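Local coordinates for secretion protein Snm4 (PDB 7B7J), which probably helps build the pore complex of the mycobacterial ESX-5 type VII secretion system, to which it contributes a cytosolic ubiquitin-like domain, at residues A[26-31]-A[60-65]; A[19-24]-A[94-99]; A[72-77]-A[103-108]; A[34-39]-A[87-92]. One frame throughout, in Å; residues are numbered along the deposited sequence.

Contact 1 of 4, residues A[26-31]-A[60-65]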
loop_
_atom_site.group_PDB
_atom_site.type_symbol
_atom_site.label_atom_id
_atom_site.label_comp_id
_atom_site.label_asym_id
_atom_site.label_seq_id
_atom_site.Cartn_x
_atom_site.Cartn_y
_atom_site.Cartn_z
ATOM N N MET A 26 -3.939 5.344 -0.175
ATOM C CA MET A 26 -3.939 6.510 -1.066
ATOM C C MET A 26 -2.980 6.152 -2.206
ATOM O O MET A 26 -1.753 5.903 -1.919
ATOM C CB MET A 26 -3.556 7.752 -0.319
ATOM C CG MET A 26 -4.313 8.008 0.872
ATOM S SD MET A 26 -6.044 8.444 0.412
ATOM C CE MET A 26 -5.943 9.831 -0.647
ATOM N N ALA A 27 -3.389 6.412 -3.471
ATOM C CA ALA A 27 -2.482 6.217 -4.629
ATOM C C ALA A 27 -2.860 7.253 -5.613
ATOM O O ALA A 27 -4.072 7.351 -5.938
ATOM C CB ALA A 27 -2.744 4.850 -5.272
ATOM N N ALA A 28 -1.980 8.007 -6.216
ATOM C CA ALA A 28 -2.373 8.985 -7.220
ATOM C C ALA A 28 -3.547 9.867 -6.774
ATOM O O ALA A 28 -4.381 10.159 -7.645
ATOM C CB ALA A 28 -2.732 8.325 -8.567
ATOM N N ASP A 29 -3.586 10.396 -5.506
ATOM C CA ASP A 29 -4.653 11.237 -5.004
ATOM C C ASP A 29 -5.968 10.534 -4.969
ATOM O O ASP A 29 -6.940 11.229 -4.664
ATOM C CB ASP A 29 -4.638 12.515 -5.756
ATOM C CG ASP A 29 -3.335 13.269 -5.592
ATOM O OD1 ASP A 29 -2.889 13.568 -4.438
ATOM O OD2 ASP A 29 -2.825 13.588 -6.665
ATOM N N VAL A 30 -6.024 9.215 -5.132
ATOM C CA VAL A 30 -7.303 8.444 -5.063
ATOM C C VAL A 30 -7.312 7.599 -3.787
ATOM O O VAL A 30 -6.280 7.014 -3.488
ATOM C CB VAL A 30 -7.471 7.550 -6.309
ATOM C CG1 VAL A 30 -8.595 6.539 -6.173
ATOM C CG2 VAL A 30 -7.640 8.374 -7.574
ATOM N N GLN A 31 -8.438 7.566 -3.070
ATOM C CA GLN A 31 -8.491 6.629 -1.876
ATOM C C GLN A 31 -9.145 5.372 -2.328
ATOM O O GLN A 31 -10.311 5.340 -2.900
ATOM C CB GLN A 31 -9.344 7.322 -0.816
ATOM C CG GLN A 31 -9.568 6.527 0.447
ATOM C CD GLN A 31 -9.893 7.459 1.579
ATOM O OE1 GLN A 31 -9.396 7.311 2.672
ATOM N NE2 GLN A 31 -10.948 8.315 1.422
ATOM N N LEU A 60 -10.951 4.165 -13.261
ATOM C CA LEU A 60 -11.083 5.661 -13.191
ATOM C C LEU A 60 -10.363 6.419 -14.279
ATOM O O LEU A 60 -10.604 7.607 -14.328
ATOM C CB LEU A 60 -10.653 6.098 -11.826
ATOM C CG LEU A 60 -11.346 5.550 -10.610
ATOM C CD1 LEU A 60 -10.529 5.648 -9.374
ATOM C CD2 LEU A 60 -12.713 6.292 -10.561
ATOM N N GLY A 61 -9.762 5.758 -15.283
ATOM C CA GLY A 61 -8.998 6.355 -16.401
ATOM C C GLY A 61 -7.796 7.147 -15.884
ATOM O O GLY A 61 -7.550 8.092 -16.549
ATOM N N VAL A 62 -7.251 6.798 -14.745
ATOM C CA VAL A 62 -6.023 7.354 -14.100
ATOM C C VAL A 62 -4.800 6.512 -14.491
ATOM O O VAL A 62 -4.934 5.204 -14.627
ATOM C CB VAL A 62 -6.172 7.377 -12.589
ATOM C CG1 VAL A 62 -4.876 7.782 -11.878
ATOM C CG2 VAL A 62 -7.258 8.336 -12.173
ATOM N N ALA A 63 -3.647 7.189 -14.700
ATOM C CA ALA A 63 -2.476 6.484 -15.289
ATOM C C ALA A 63 -2.058 5.555 -14.147
ATOM O O ALA A 63 -2.094 5.920 -12.997
ATOM C CB ALA A 63 -1.399 7.435 -15.812
ATOM N N PRO A 64 -1.772 4.302 -14.454
ATOM C CA PRO A 64 -1.375 3.352 -13.433
ATOM C C PRO A 64 -0.008 3.768 -12.790
ATOM O O PRO A 64 0.804 4.576 -13.318
ATOM C CB PRO A 64 -1.257 2.003 -14.173
ATOM C CG PRO A 64 -1.187 2.347 -15.552
ATOM C CD PRO A 64 -1.779 3.732 -15.774
ATOM N N LEU A 65 0.212 3.269 -11.582
ATOM C CA LEU A 65 1.461 3.634 -10.878
ATOM C C LEU A 65 2.580 2.810 -11.502
ATOM O O LEU A 65 2.365 1.610 -11.727
ATOM C CB LEU A 65 1.295 3.350 -9.387
ATOM C CG LEU A 65 0.309 4.231 -8.627
ATOM C CD1 LEU A 65 0.405 3.951 -7.139
ATOM C CD2 LEU A 65 0.568 5.699 -8.905
#

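Contact 2 of 4, residues A[19-24]-A[94-99]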
loop_
_atom_site.group_PDB
_atom_site.type_symbol
_atom_site.label_atom_id
_atom_site.label_comp_id
_atom_site.label_asym_id
_atom_site.label_seq_id
_atom_site.Cartn_x
_atom_site.Cartn_y
_atom_site.Cartn_z
ATOM N N GLN A 19 -7.898 -13.099 10.894
ATOM C CA GLN A 19 -8.136 -11.663 11.194
ATOM C C GLN A 19 -7.867 -10.763 9.984
ATOM O O GLN A 19 -6.952 -11.049 9.208
ATOM C CB GLN A 19 -7.344 -11.197 12.407
ATOM C CG GLN A 19 -8.188 -10.548 13.487
ATOM C CD GLN A 19 -7.459 -10.533 14.808
ATOM O OE1 GLN A 19 -6.766 -11.482 15.171
ATOM N NE2 GLN A 19 -7.609 -9.441 15.536
ATOM N N ALA A 20 -8.651 -9.696 9.873
ATOM C CA ALA A 20 -8.506 -8.771 8.736
ATOM C C ALA A 20 -8.386 -7.336 9.228
ATOM O O ALA A 20 -8.704 -7.086 10.385
ATOM C CB ALA A 20 -9.692 -8.894 7.833
ATOM N N ALA A 21 -7.876 -6.462 8.376
ATOM C CA ALA A 21 -7.815 -5.019 8.680
ATOM C C ALA A 21 -8.448 -4.363 7.462
ATOM O O ALA A 21 -8.029 -4.573 6.307
ATOM C CB ALA A 21 -6.359 -4.611 8.915
ATOM N N VAL A 22 -9.313 -3.387 7.699
ATOM C CA VAL A 22 -9.887 -2.512 6.667
ATOM C C VAL A 22 -9.046 -1.196 6.649
ATOM O O VAL A 22 -9.069 -0.428 7.651
ATOM C CB VAL A 22 -11.347 -2.239 7.094
ATOM C CG1 VAL A 22 -11.981 -1.228 6.073
ATOM C CG2 VAL A 22 -12.144 -3.517 7.207
ATOM N N VAL A 23 -8.391 -0.957 5.499
ATOM C CA VAL A 23 -7.424 0.118 5.399
ATOM C C VAL A 23 -7.833 0.984 4.248
ATOM O O VAL A 23 -8.248 0.445 3.274
ATOM C CB VAL A 23 -6.049 -0.458 5.349
ATOM C CG1 VAL A 23 -5.662 -1.484 6.383
ATOM C CG2 VAL A 23 -5.671 -1.141 4.141
ATOM N N ALA A 24 -7.470 2.219 4.349
ATOM C CA ALA A 24 -7.583 3.170 3.247
ATOM C C ALA A 24 -6.189 3.346 2.576
ATOM O O ALA A 24 -5.251 3.605 3.352
ATOM C CB ALA A 24 -8.059 4.385 3.821
ATOM N N VAL A 94 -1.318 -0.892 12.712
ATOM C CA VAL A 94 -2.190 -0.377 11.666
ATOM C C VAL A 94 -3.507 -1.151 11.842
ATOM O O VAL A 94 -3.576 -2.387 11.749
ATOM C CB VAL A 94 -1.656 -0.652 10.238
ATOM C CG1 VAL A 94 -2.603 -0.064 9.169
ATOM C CG2 VAL A 94 -0.239 -0.105 10.141
ATOM N N TYR A 95 -4.514 -0.419 12.155
ATOM C CA TYR A 95 -5.889 -1.002 12.471
ATOM C C TYR A 95 -6.976 -0.515 11.523
ATOM O O TYR A 95 -6.753 0.358 10.658
ATOM C CB TYR A 95 -6.182 -0.517 13.819
ATOM C CG TYR A 95 -5.202 -1.010 14.859
ATOM C CD1 TYR A 95 -4.737 -2.313 14.887
ATOM C CD2 TYR A 95 -4.653 -0.080 15.690
ATOM C CE1 TYR A 95 -3.796 -2.738 15.837
ATOM C CE2 TYR A 95 -3.766 -0.499 16.677
ATOM C CZ TYR A 95 -3.358 -1.802 16.753
ATOM O OH TYR A 95 -2.506 -2.147 17.789
ATOM N N ASP A 96 -8.188 -1.099 11.739
ATOM C CA ASP A 96 -9.340 -0.693 10.886
ATOM C C ASP A 96 -9.372 0.811 10.750
ATOM O O ASP A 96 -9.519 1.514 11.857
ATOM C CB ASP A 96 -10.596 -1.312 11.424
ATOM C CG ASP A 96 -10.653 -2.826 11.330
ATOM O OD1 ASP A 96 -10.162 -3.370 10.371
ATOM O OD2 ASP A 96 -11.417 -3.414 12.162
ATOM N N GLY A 97 -9.584 1.288 9.601
ATOM C CA GLY A 97 -9.798 2.719 9.341
ATOM C C GLY A 97 -8.480 3.502 9.107
ATOM O O GLY A 97 -8.565 4.689 8.694
ATOM N N ASP A 98 -7.339 2.960 9.459
ATOM C CA ASP A 98 -6.002 3.556 9.196
ATOM C C ASP A 98 -5.874 3.807 7.722
ATOM O O ASP A 98 -6.298 3.038 6.848
ATOM C CB ASP A 98 -4.901 2.879 9.952
ATOM C CG ASP A 98 -4.865 3.102 11.484
ATOM O OD1 ASP A 98 -5.628 3.901 11.996
ATOM O OD2 ASP A 98 -4.149 2.419 12.112
ATOM N N ARG A 99 -4.999 4.836 7.371
ATOM C CA ARG A 99 -4.770 5.224 6.023
ATOM C C ARG A 99 -3.209 5.151 5.781
ATOM O O ARG A 99 -2.409 5.620 6.649
ATOM C CB ARG A 99 -5.200 6.675 5.760
ATOM C CG ARG A 99 -5.097 7.148 4.373
ATOM C CD ARG A 99 -5.768 8.476 4.242
ATOM N NE ARG A 99 -7.292 8.335 4.296
ATOM C CZ ARG A 99 -8.049 8.514 5.335
ATOM N NH1 ARG A 99 -7.574 9.227 6.326
ATOM N NH2 ARG A 99 -9.314 8.125 5.256
HETATM O O HOH W 1 -11.262 -5.951 10.135
#

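Contact 3 of 4, residues A[72-77]-A[103-108]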
loop_
_atom_site.group_PDB
_atom_site.type_symbol
_atom_site.label_atom_id
_atom_site.label_comp_id
_atom_site.label_asym_id
_atom_site.label_seq_id
_atom_site.Cartn_x
_atom_site.Cartn_y
_atom_site.Cartn_z
ATOM N N ARG A 72 11.872 0.977 -4.941
ATOM C CA ARG A 72 11.146 0.063 -4.066
ATOM C C ARG A 72 9.796 0.672 -3.791
ATOM O O ARG A 72 9.749 1.871 -3.474
ATOM C CB ARG A 72 11.891 -0.210 -2.765
ATOM C CG ARG A 72 13.295 -0.828 -2.988
ATOM C CD ARG A 72 14.172 -1.202 -1.779
ATOM N NE ARG A 72 14.789 0.064 -1.625
ATOM C CZ ARG A 72 14.268 1.061 -0.951
ATOM N NH1 ARG A 72 13.179 0.900 -0.194
ATOM N NH2 ARG A 72 14.877 2.227 -1.058
ATOM N N TRP A 73 8.751 -0.106 -3.891
ATOM C CA TRP A 73 7.383 0.323 -3.536
ATOM C C TRP A 73 7.227 0.091 -2.044
ATOM O O TRP A 73 7.789 -0.912 -1.580
ATOM C CB TRP A 73 6.339 -0.496 -4.302
ATOM C CG TRP A 73 6.041 0.006 -5.703
ATOM C CD1 TRP A 73 6.473 -0.543 -6.860
ATOM C CD2 TRP A 73 5.392 1.263 -6.049
ATOM N NE1 TRP A 73 6.084 0.213 -7.927
ATOM C CE2 TRP A 73 5.507 1.327 -7.499
ATOM C CE3 TRP A 73 4.651 2.217 -5.374
ATOM C CZ2 TRP A 73 4.980 2.370 -8.227
ATOM C CZ3 TRP A 73 4.150 3.301 -6.109
ATOM C CH2 TRP A 73 4.455 3.408 -7.508
ATOM N N MET A 74 6.636 1.052 -1.336
ATOM C CA MET A 74 6.466 0.969 0.126
ATOM C C MET A 74 5.096 1.521 0.542
ATOM O O MET A 74 4.524 2.312 -0.208
ATOM C CB MET A 74 7.699 1.614 0.750
ATOM C CG MET A 74 7.766 2.975 0.322
ATOM S SD MET A 74 9.311 3.907 0.994
ATOM C CE MET A 74 10.576 2.835 0.411
ATOM N N LEU A 75 4.591 0.988 1.614
ATOM C CA LEU A 75 3.437 1.564 2.295
ATOM C C LEU A 75 3.881 2.511 3.403
ATOM O O LEU A 75 4.614 2.035 4.266
ATOM C CB LEU A 75 2.475 0.529 2.840
ATOM C CG LEU A 75 1.791 -0.220 1.714
ATOM C CD1 LEU A 75 1.248 -1.498 2.495
ATOM C CD2 LEU A 75 0.676 0.609 1.078
ATOM N N CYS A 76 3.466 3.722 3.300
ATOM C CA CYS A 76 3.963 4.831 4.181
ATOM C C CYS A 76 2.797 5.459 5.040
ATOM O O CYS A 76 1.677 5.611 4.617
ATOM C CB CYS A 76 4.643 5.972 3.392
ATOM S SG CYS A 76 6.109 5.348 2.560
ATOM N N LEU A 77 3.148 5.919 6.300
ATOM C CA LEU A 77 2.287 6.719 7.219
ATOM C C LEU A 77 2.233 8.100 6.562
ATOM O O LEU A 77 3.021 8.375 5.662
ATOM C CB LEU A 77 2.886 6.758 8.642
ATOM C CG LEU A 77 3.029 5.379 9.272
ATOM C CD1 LEU A 77 3.654 5.601 10.680
ATOM C CD2 LEU A 77 1.726 4.610 9.320
ATOM N N LYS A 103 3.863 4.366 -2.144
ATOM C CA LYS A 103 4.775 5.341 -2.672
ATOM C C LYS A 103 5.968 4.522 -3.274
ATOM O O LYS A 103 6.309 3.502 -2.772
ATOM C CB LYS A 103 5.337 6.221 -1.514
ATOM C CG LYS A 103 4.369 7.194 -0.896
ATOM C CD LYS A 103 4.843 8.136 0.050
ATOM C CE LYS A 103 5.323 9.392 -0.663
ATOM N NZ LYS A 103 6.343 10.100 0.162
ATOM N N PHE A 104 6.612 5.076 -4.245
ATOM C CA PHE A 104 7.776 4.473 -4.932
ATOM C C PHE A 104 8.987 5.279 -4.552
ATOM O O PHE A 104 9.021 6.447 -4.717
ATOM C CB PHE A 104 7.618 4.418 -6.446
ATOM C CG PHE A 104 8.695 3.689 -7.207
ATOM C CD1 PHE A 104 8.908 2.320 -7.100
ATOM C CD2 PHE A 104 9.662 4.388 -7.887
ATOM C CE1 PHE A 104 9.920 1.620 -7.713
ATOM C CE2 PHE A 104 10.699 3.707 -8.522
ATOM C CZ PHE A 104 10.862 2.318 -8.421
ATOM N N LEU A 105 9.992 4.618 -4.077
ATOM C CA LEU A 105 11.219 5.342 -3.833
ATOM C C LEU A 105 12.280 4.969 -4.828
ATOM O O LEU A 105 12.643 3.765 -4.905
ATOM C CB LEU A 105 11.623 5.092 -2.409
ATOM C CG LEU A 105 12.905 5.915 -2.142
ATOM C CD1 LEU A 105 12.887 7.367 -2.645
ATOM C CD2 LEU A 105 13.120 5.949 -0.658
ATOM N N GLU A 106 12.698 5.814 -5.706
ATOM C CA GLU A 106 13.559 5.684 -6.863
ATOM C C GLU A 106 14.957 5.454 -6.254
ATOM O O GLU A 106 15.286 6.019 -5.205
ATOM C CB GLU A 106 13.614 6.940 -7.766
ATOM C CG GLU A 106 14.471 6.773 -9.028
ATOM C CD GLU A 106 14.520 7.968 -9.976
ATOM O OE1 GLU A 106 13.884 9.003 -9.621
ATOM O OE2 GLU A 106 15.047 7.848 -11.081
ATOM N N ASP A 107 15.622 4.697 -6.795
ATOM C CA ASP A 107 17.010 4.654 -6.277
ATOM C C ASP A 107 17.878 5.487 -7.215
ATOM O O ASP A 107 17.749 5.265 -8.424
ATOM C CB ASP A 107 17.598 3.260 -6.183
ATOM C CG ASP A 107 18.924 3.478 -5.493
ATOM O OD1 ASP A 107 18.841 3.711 -4.272
ATOM O OD2 ASP A 107 19.956 3.633 -6.188
ATOM N N THR A 108 18.745 6.385 -6.778
ATOM C CA THR A 108 19.293 7.415 -7.753
ATOM C C THR A 108 20.807 7.323 -8.101
ATOM O O THR A 108 21.657 7.199 -7.257
ATOM C CB THR A 108 18.902 8.743 -7.113
ATOM O OG1 THR A 108 19.350 8.679 -5.749
ATOM C CG2 THR A 108 17.426 9.097 -6.969
#

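Contact 4 of 4, residues A[34-39]-A[87-92]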
loop_
_atom_site.group_PDB
_atom_site.type_symbol
_atom_site.label_atom_id
_atom_site.label_comp_id
_atom_site.label_asym_id
_atom_site.label_seq_id
_atom_site.Cartn_x
_atom_site.Cartn_y
_atom_site.Cartn_z
ATOM N N VAL A 34 -9.641 -1.261 1.156
ATOM C CA VAL A 34 -9.407 -2.712 0.997
ATOM C C VAL A 34 -9.468 -3.423 2.294
ATOM O O VAL A 34 -9.072 -2.856 3.259
ATOM C CB VAL A 34 -7.980 -2.891 0.383
ATOM C CG1 VAL A 34 -7.900 -2.501 -1.083
ATOM C CG2 VAL A 34 -6.910 -2.225 1.067
ATOM N N VAL A 35 -9.782 -4.641 2.212
ATOM C CA VAL A 35 -9.693 -5.657 3.293
ATOM C C VAL A 35 -8.438 -6.437 3.107
ATOM O O VAL A 35 -8.335 -7.171 2.123
ATOM C CB VAL A 35 -10.955 -6.482 3.424
ATOM C CG1 VAL A 35 -10.890 -7.391 4.651
ATOM C CG2 VAL A 35 -12.345 -5.742 3.557
ATOM N N LEU A 36 -7.550 -6.321 4.093
ATOM C CA LEU A 36 -6.200 -7.007 4.026
ATOM C C LEU A 36 -6.000 -8.018 5.166
ATOM O O LEU A 36 -6.520 -7.845 6.273
ATOM C CB LEU A 36 -5.074 -6.099 3.971
ATOM C CG LEU A 36 -5.062 -5.063 2.890
ATOM C CD1 LEU A 36 -3.943 -3.997 3.039
ATOM C CD2 LEU A 36 -4.937 -5.775 1.578
ATOM N N ASP A 37 -5.280 -9.087 4.914
ATOM C CA ASP A 37 -4.866 -9.982 6.029
ATOM C C ASP A 37 -4.095 -9.114 7.054
ATOM O O ASP A 37 -3.054 -8.583 6.719
ATOM C CB ASP A 37 -4.013 -11.115 5.489
ATOM C CG ASP A 37 -3.545 -12.243 6.415
ATOM O OD1 ASP A 37 -3.162 -12.019 7.485
ATOM O OD2 ASP A 37 -3.388 -13.281 5.861
ATOM N N ALA A 38 -4.509 -9.198 8.309
ATOM C CA ALA A 38 -3.934 -8.456 9.503
ATOM C C ALA A 38 -2.624 -9.092 9.991
ATOM O O ALA A 38 -2.001 -8.398 10.851
ATOM C CB ALA A 38 -4.986 -8.484 10.646
ATOM N N HIS A 39 -2.301 -10.294 9.538
ATOM C CA HIS A 39 -1.160 -11.085 10.100
ATOM C C HIS A 39 -0.047 -11.316 9.061
ATOM O O HIS A 39 1.017 -11.800 9.412
ATOM C CB HIS A 39 -1.565 -12.389 10.785
ATOM C CG HIS A 39 -2.336 -12.031 12.069
ATOM N ND1 HIS A 39 -1.767 -11.149 13.049
ATOM C CD2 HIS A 39 -3.618 -12.312 12.520
ATOM C CE1 HIS A 39 -2.719 -10.811 13.935
ATOM N NE2 HIS A 39 -3.842 -11.515 13.630
ATOM N N LEU A 87 7.157 -7.232 9.081
ATOM C CA LEU A 87 6.119 -7.253 10.130
ATOM C C LEU A 87 4.769 -7.058 9.493
ATOM O O LEU A 87 4.581 -6.489 8.338
ATOM C CB LEU A 87 6.452 -6.128 11.109
ATOM C CG LEU A 87 7.729 -6.163 11.925
ATOM C CD1 LEU A 87 7.670 -4.938 12.776
ATOM C CD2 LEU A 87 7.799 -7.381 12.772
ATOM N N SER A 88 3.780 -7.590 10.204
ATOM C CA SER A 88 2.339 -7.446 9.883
ATOM C C SER A 88 1.831 -5.992 10.073
ATOM O O SER A 88 2.379 -5.229 10.867
ATOM C CB SER A 88 1.419 -8.541 10.477
ATOM O OG SER A 88 1.351 -8.232 11.881
ATOM N N LEU A 89 0.606 -5.778 9.518
ATOM C CA LEU A 89 -0.168 -4.600 9.901
ATOM C C LEU A 89 -0.350 -4.563 11.426
ATOM O O LEU A 89 -0.167 -3.510 12.055
ATOM C CB LEU A 89 -1.503 -4.634 9.212
ATOM C CG LEU A 89 -1.441 -4.454 7.708
ATOM C CD1 LEU A 89 -2.775 -4.857 6.986
ATOM C CD2 LEU A 89 -0.988 -3.063 7.267
ATOM N N THR A 90 -0.868 -5.667 11.971
ATOM C CA THR A 90 -1.148 -5.685 13.443
ATOM C C THR A 90 0.124 -5.330 14.222
ATOM O O THR A 90 0.015 -4.531 15.220
ATOM C CB THR A 90 -1.729 -7.041 13.864
ATOM O OG1 THR A 90 -2.902 -7.129 13.056
ATOM C CG2 THR A 90 -1.957 -7.273 15.337
ATOM N N GLU A 91 1.209 -5.966 13.880
ATOM C CA GLU A 91 2.469 -5.732 14.666
ATOM C C GLU A 91 2.902 -4.309 14.560
ATOM O O GLU A 91 3.630 -3.861 15.508
ATOM C CB GLU A 91 3.516 -6.621 14.078
ATOM C CG GLU A 91 3.405 -8.087 14.525
ATOM C CD GLU A 91 4.359 -9.055 13.809
ATOM O OE1 GLU A 91 4.609 -8.957 12.599
ATOM O OE2 GLU A 91 4.769 -10.048 14.398
ATOM N N GLN A 92 2.526 -3.538 13.537
ATOM C CA GLN A 92 2.950 -2.169 13.285
ATOM C C GLN A 92 1.843 -1.245 13.754
ATOM O O GLN A 92 1.855 -0.077 13.325
ATOM C CB GLN A 92 3.394 -1.982 11.821
ATOM C CG GLN A 92 4.562 -2.885 11.592
ATOM C CD GLN A 92 5.074 -2.662 10.218
ATOM O OE1 GLN A 92 5.939 -1.754 10.053
ATOM N NE2 GLN A 92 4.756 -3.528 9.288
HETATM O O HOH W 2 -0.655 -7.748 7.829
HETATM O O HOH W 3 0.606 -10.216 13.263
#

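Contact 1 of 4, residues A[26-31]-A[60-65]
A27 and A28, at the start of the hairpin turn between strands 20-27 and 30-37, come up against the loop of residues 60-65, with A28 and L65 the nearest pair of alpha carbons at 7.5 Å. The turn from A27 to V30 is type I', closed by V30 N to A27 O at 2.8 Å and by A27 N to V30 O. In the other segment G61, with a phi of 60°, follows the end of helix 42-60 in a Schellman motif. At this separation the contact is made by side-chain methyl groups. L65 sends CD1 to A27 CB at 3.8 Å, while its other branch, CD2, lies 4.2 Å from A28 CB. A28 CB also meets V62 CG1 at 4.0 Å; that branch stands anti to the backbone N (chi1 173°). Back at the start of the loop, L60 reaches toward V30, tip to tip, V30 CG1 to L60 CD1 at 3.8 Å. The interface is modest, 230 Å² over both sides, and lies at the surface. Helix 42-60 backs it: V53 touches A27, L57 touches V62 and L50 touches L65, while N54 OD1 accepts a hydrogen bond from L65 N. On the other flank, M26 pairs through its backbone with strand 99-107.

Contact 2 of 4, residues A[19-24]-A[94-99]
D96 turns its carboxylate onto the edge of strand 20-27, where OD1 accepts a nearly straight hydrogen bond from V22 N at 2.8 Å (167° at the hydrogen). A chi1 of -66° sets CG beside the aspartate's own backbone N, and from that position OD1 can meet V22 N. OD1 is met nearly in line with its C-O bond and also lies 3.3 Å from A21 CA; water 1 donates to it as well and makes a weak bond to A20 O. One residue on, G97 N donates to V22 O at 2.6 Å. G97 is the third residue of a type II turn from Y95 to D98, with a positive phi that suits glycine. D98 closes the turn through its side chain as well: its OD2 takes the N-H of Y95 from above the carboxylate plane, 52° out of it. The turn leads into strand 99-107, whose parallel pairing with strand 20-27, as in the ubiquitin-like fold, begins at the bridge between A24 and R99; A24 N donates to D98 O at 2.9 Å. R99 starts with CG anti to its backbone N and bends at chi3, passing its CG and NE about 4.1 Å from A24 CB. The guanidinium lies oblique to that methyl, and its NH2 is hydrogen-bonded to Q31 OE1. On the buried side, V23 CG1 and V94 CG1 meet loosely at 4.4 Å.

Contact 3 of 4, residues A[72-77]-A[103-108]
Strands 70-76 and 99-107 run antiparallel at one margin of the ubiquitin-like sheet, and R72, W73 and M74 pair with L105, F104 and K103. The short strand axes approach to 4.7 Å, with 142° between their directions. R72 and L105 exchange two backbone hydrogen bonds, L105 N to R72 O being the straighter at 2.8 Å; M74 and K103 exchange another two. Between them W73 and F104 form the non-hydrogen-bonded pair, with alpha carbons 4.4 Å apart. Their side chains cross at about a right angle. F104 CB stands over the six-membered ring of W73, 3.5 Å from its centroid and 8° off the normal, a CH-pi contact. The phenyl ring then presents its edge to the five-membered ring, with CD1 over the indole face and the planes at 53°. The indole also touches I46 and L50 of helix 42-60. On the other face of the sheet M74 CE meets L105 CB at 3.8 Å, R72 and L105 lie side by side, and the aliphatic CD of K103 passes 4.0 Å from C76 SG. The chemistry is thus divided by face: aromatic contacts on the helix side, and on the other apolar carbons alongside the stems of two basic side chains; R72 NH2 stays 5.3 Å from D107 OD1, so any attraction between these opposite charges probably acts at a distance.

Contact 4 of 4, residues A[34-39]-A[87-92]
The imidazole of H39 and the side chain of T90 cross obliquely, with H39 CE1 3.8 Å from T90 OG1 and 3.9 Å from T90 CG2. The in-plane position at the rim belongs to water 3, which hydrogen-bonds to H39 ND1 at 2.6 Å and to S88 OG at 2.5 Å and so joins the two segments, although bonds this short make its exact geometry doubtful. The other ring nitrogen, NE2, makes a weak bond to Q19 OE1. The polar centre of the contact is the carbonyl oxygen of A38. It accepts from T90 OG1 at 2.7 Å and, more distantly, from T90 N at 3.2 Å, and the two donors reach it from opposite faces of the carbonyl plane. With chi1 at -59°, T90 OG1 stands beside its own backbone N, which lets one residue supply both donors. S88 CB packs 3.4 Å from the same oxygen. Each segment is also braced internally: D37 OD1 accepts from H39 N in an Asx turn, and S88 OG accepts from E91 N in an ST motif, while E91 OE1 takes S88 N by its anti lone pair. Water 2 adds a bridge from D37 O to L89 N. Alongside, L89 CD1 reaches L36 CB at 4.0 Å, and L89 also packs on I42 and M45 of helix 42-60. The implication is that the end of strand 30-37 is tied to the loop of residues 87-92 chiefly by a carbonyl oxygen that accepts two hydrogen bonds and by water 2, beside a leucine in the buried interior.

All four contacts belong to one ubiquitin-like domain, its mixed sheet ordered 30-37, 20-27, 99-107, 70-76 and packed on helix 42-60. Contacts 2 and 4, their centres about 7 Å apart, share backbone bonds from A21 N to L36 O and from V94 N to L89 O. The centres of contacts 1 and 2 lie about 20 Å apart, yet they meet through Q31 and R99; L65 of contact 1 packs on W73 of contact 3. Along the chain, contacts 1 and 4 nest within the loop closed by contact 2 and cross each other; contact 3 follows contact 1. Contact 2 ties the first strand to the loop before the last, and contact 3 pairs strands 70-76 and 99-107, so these two also cross.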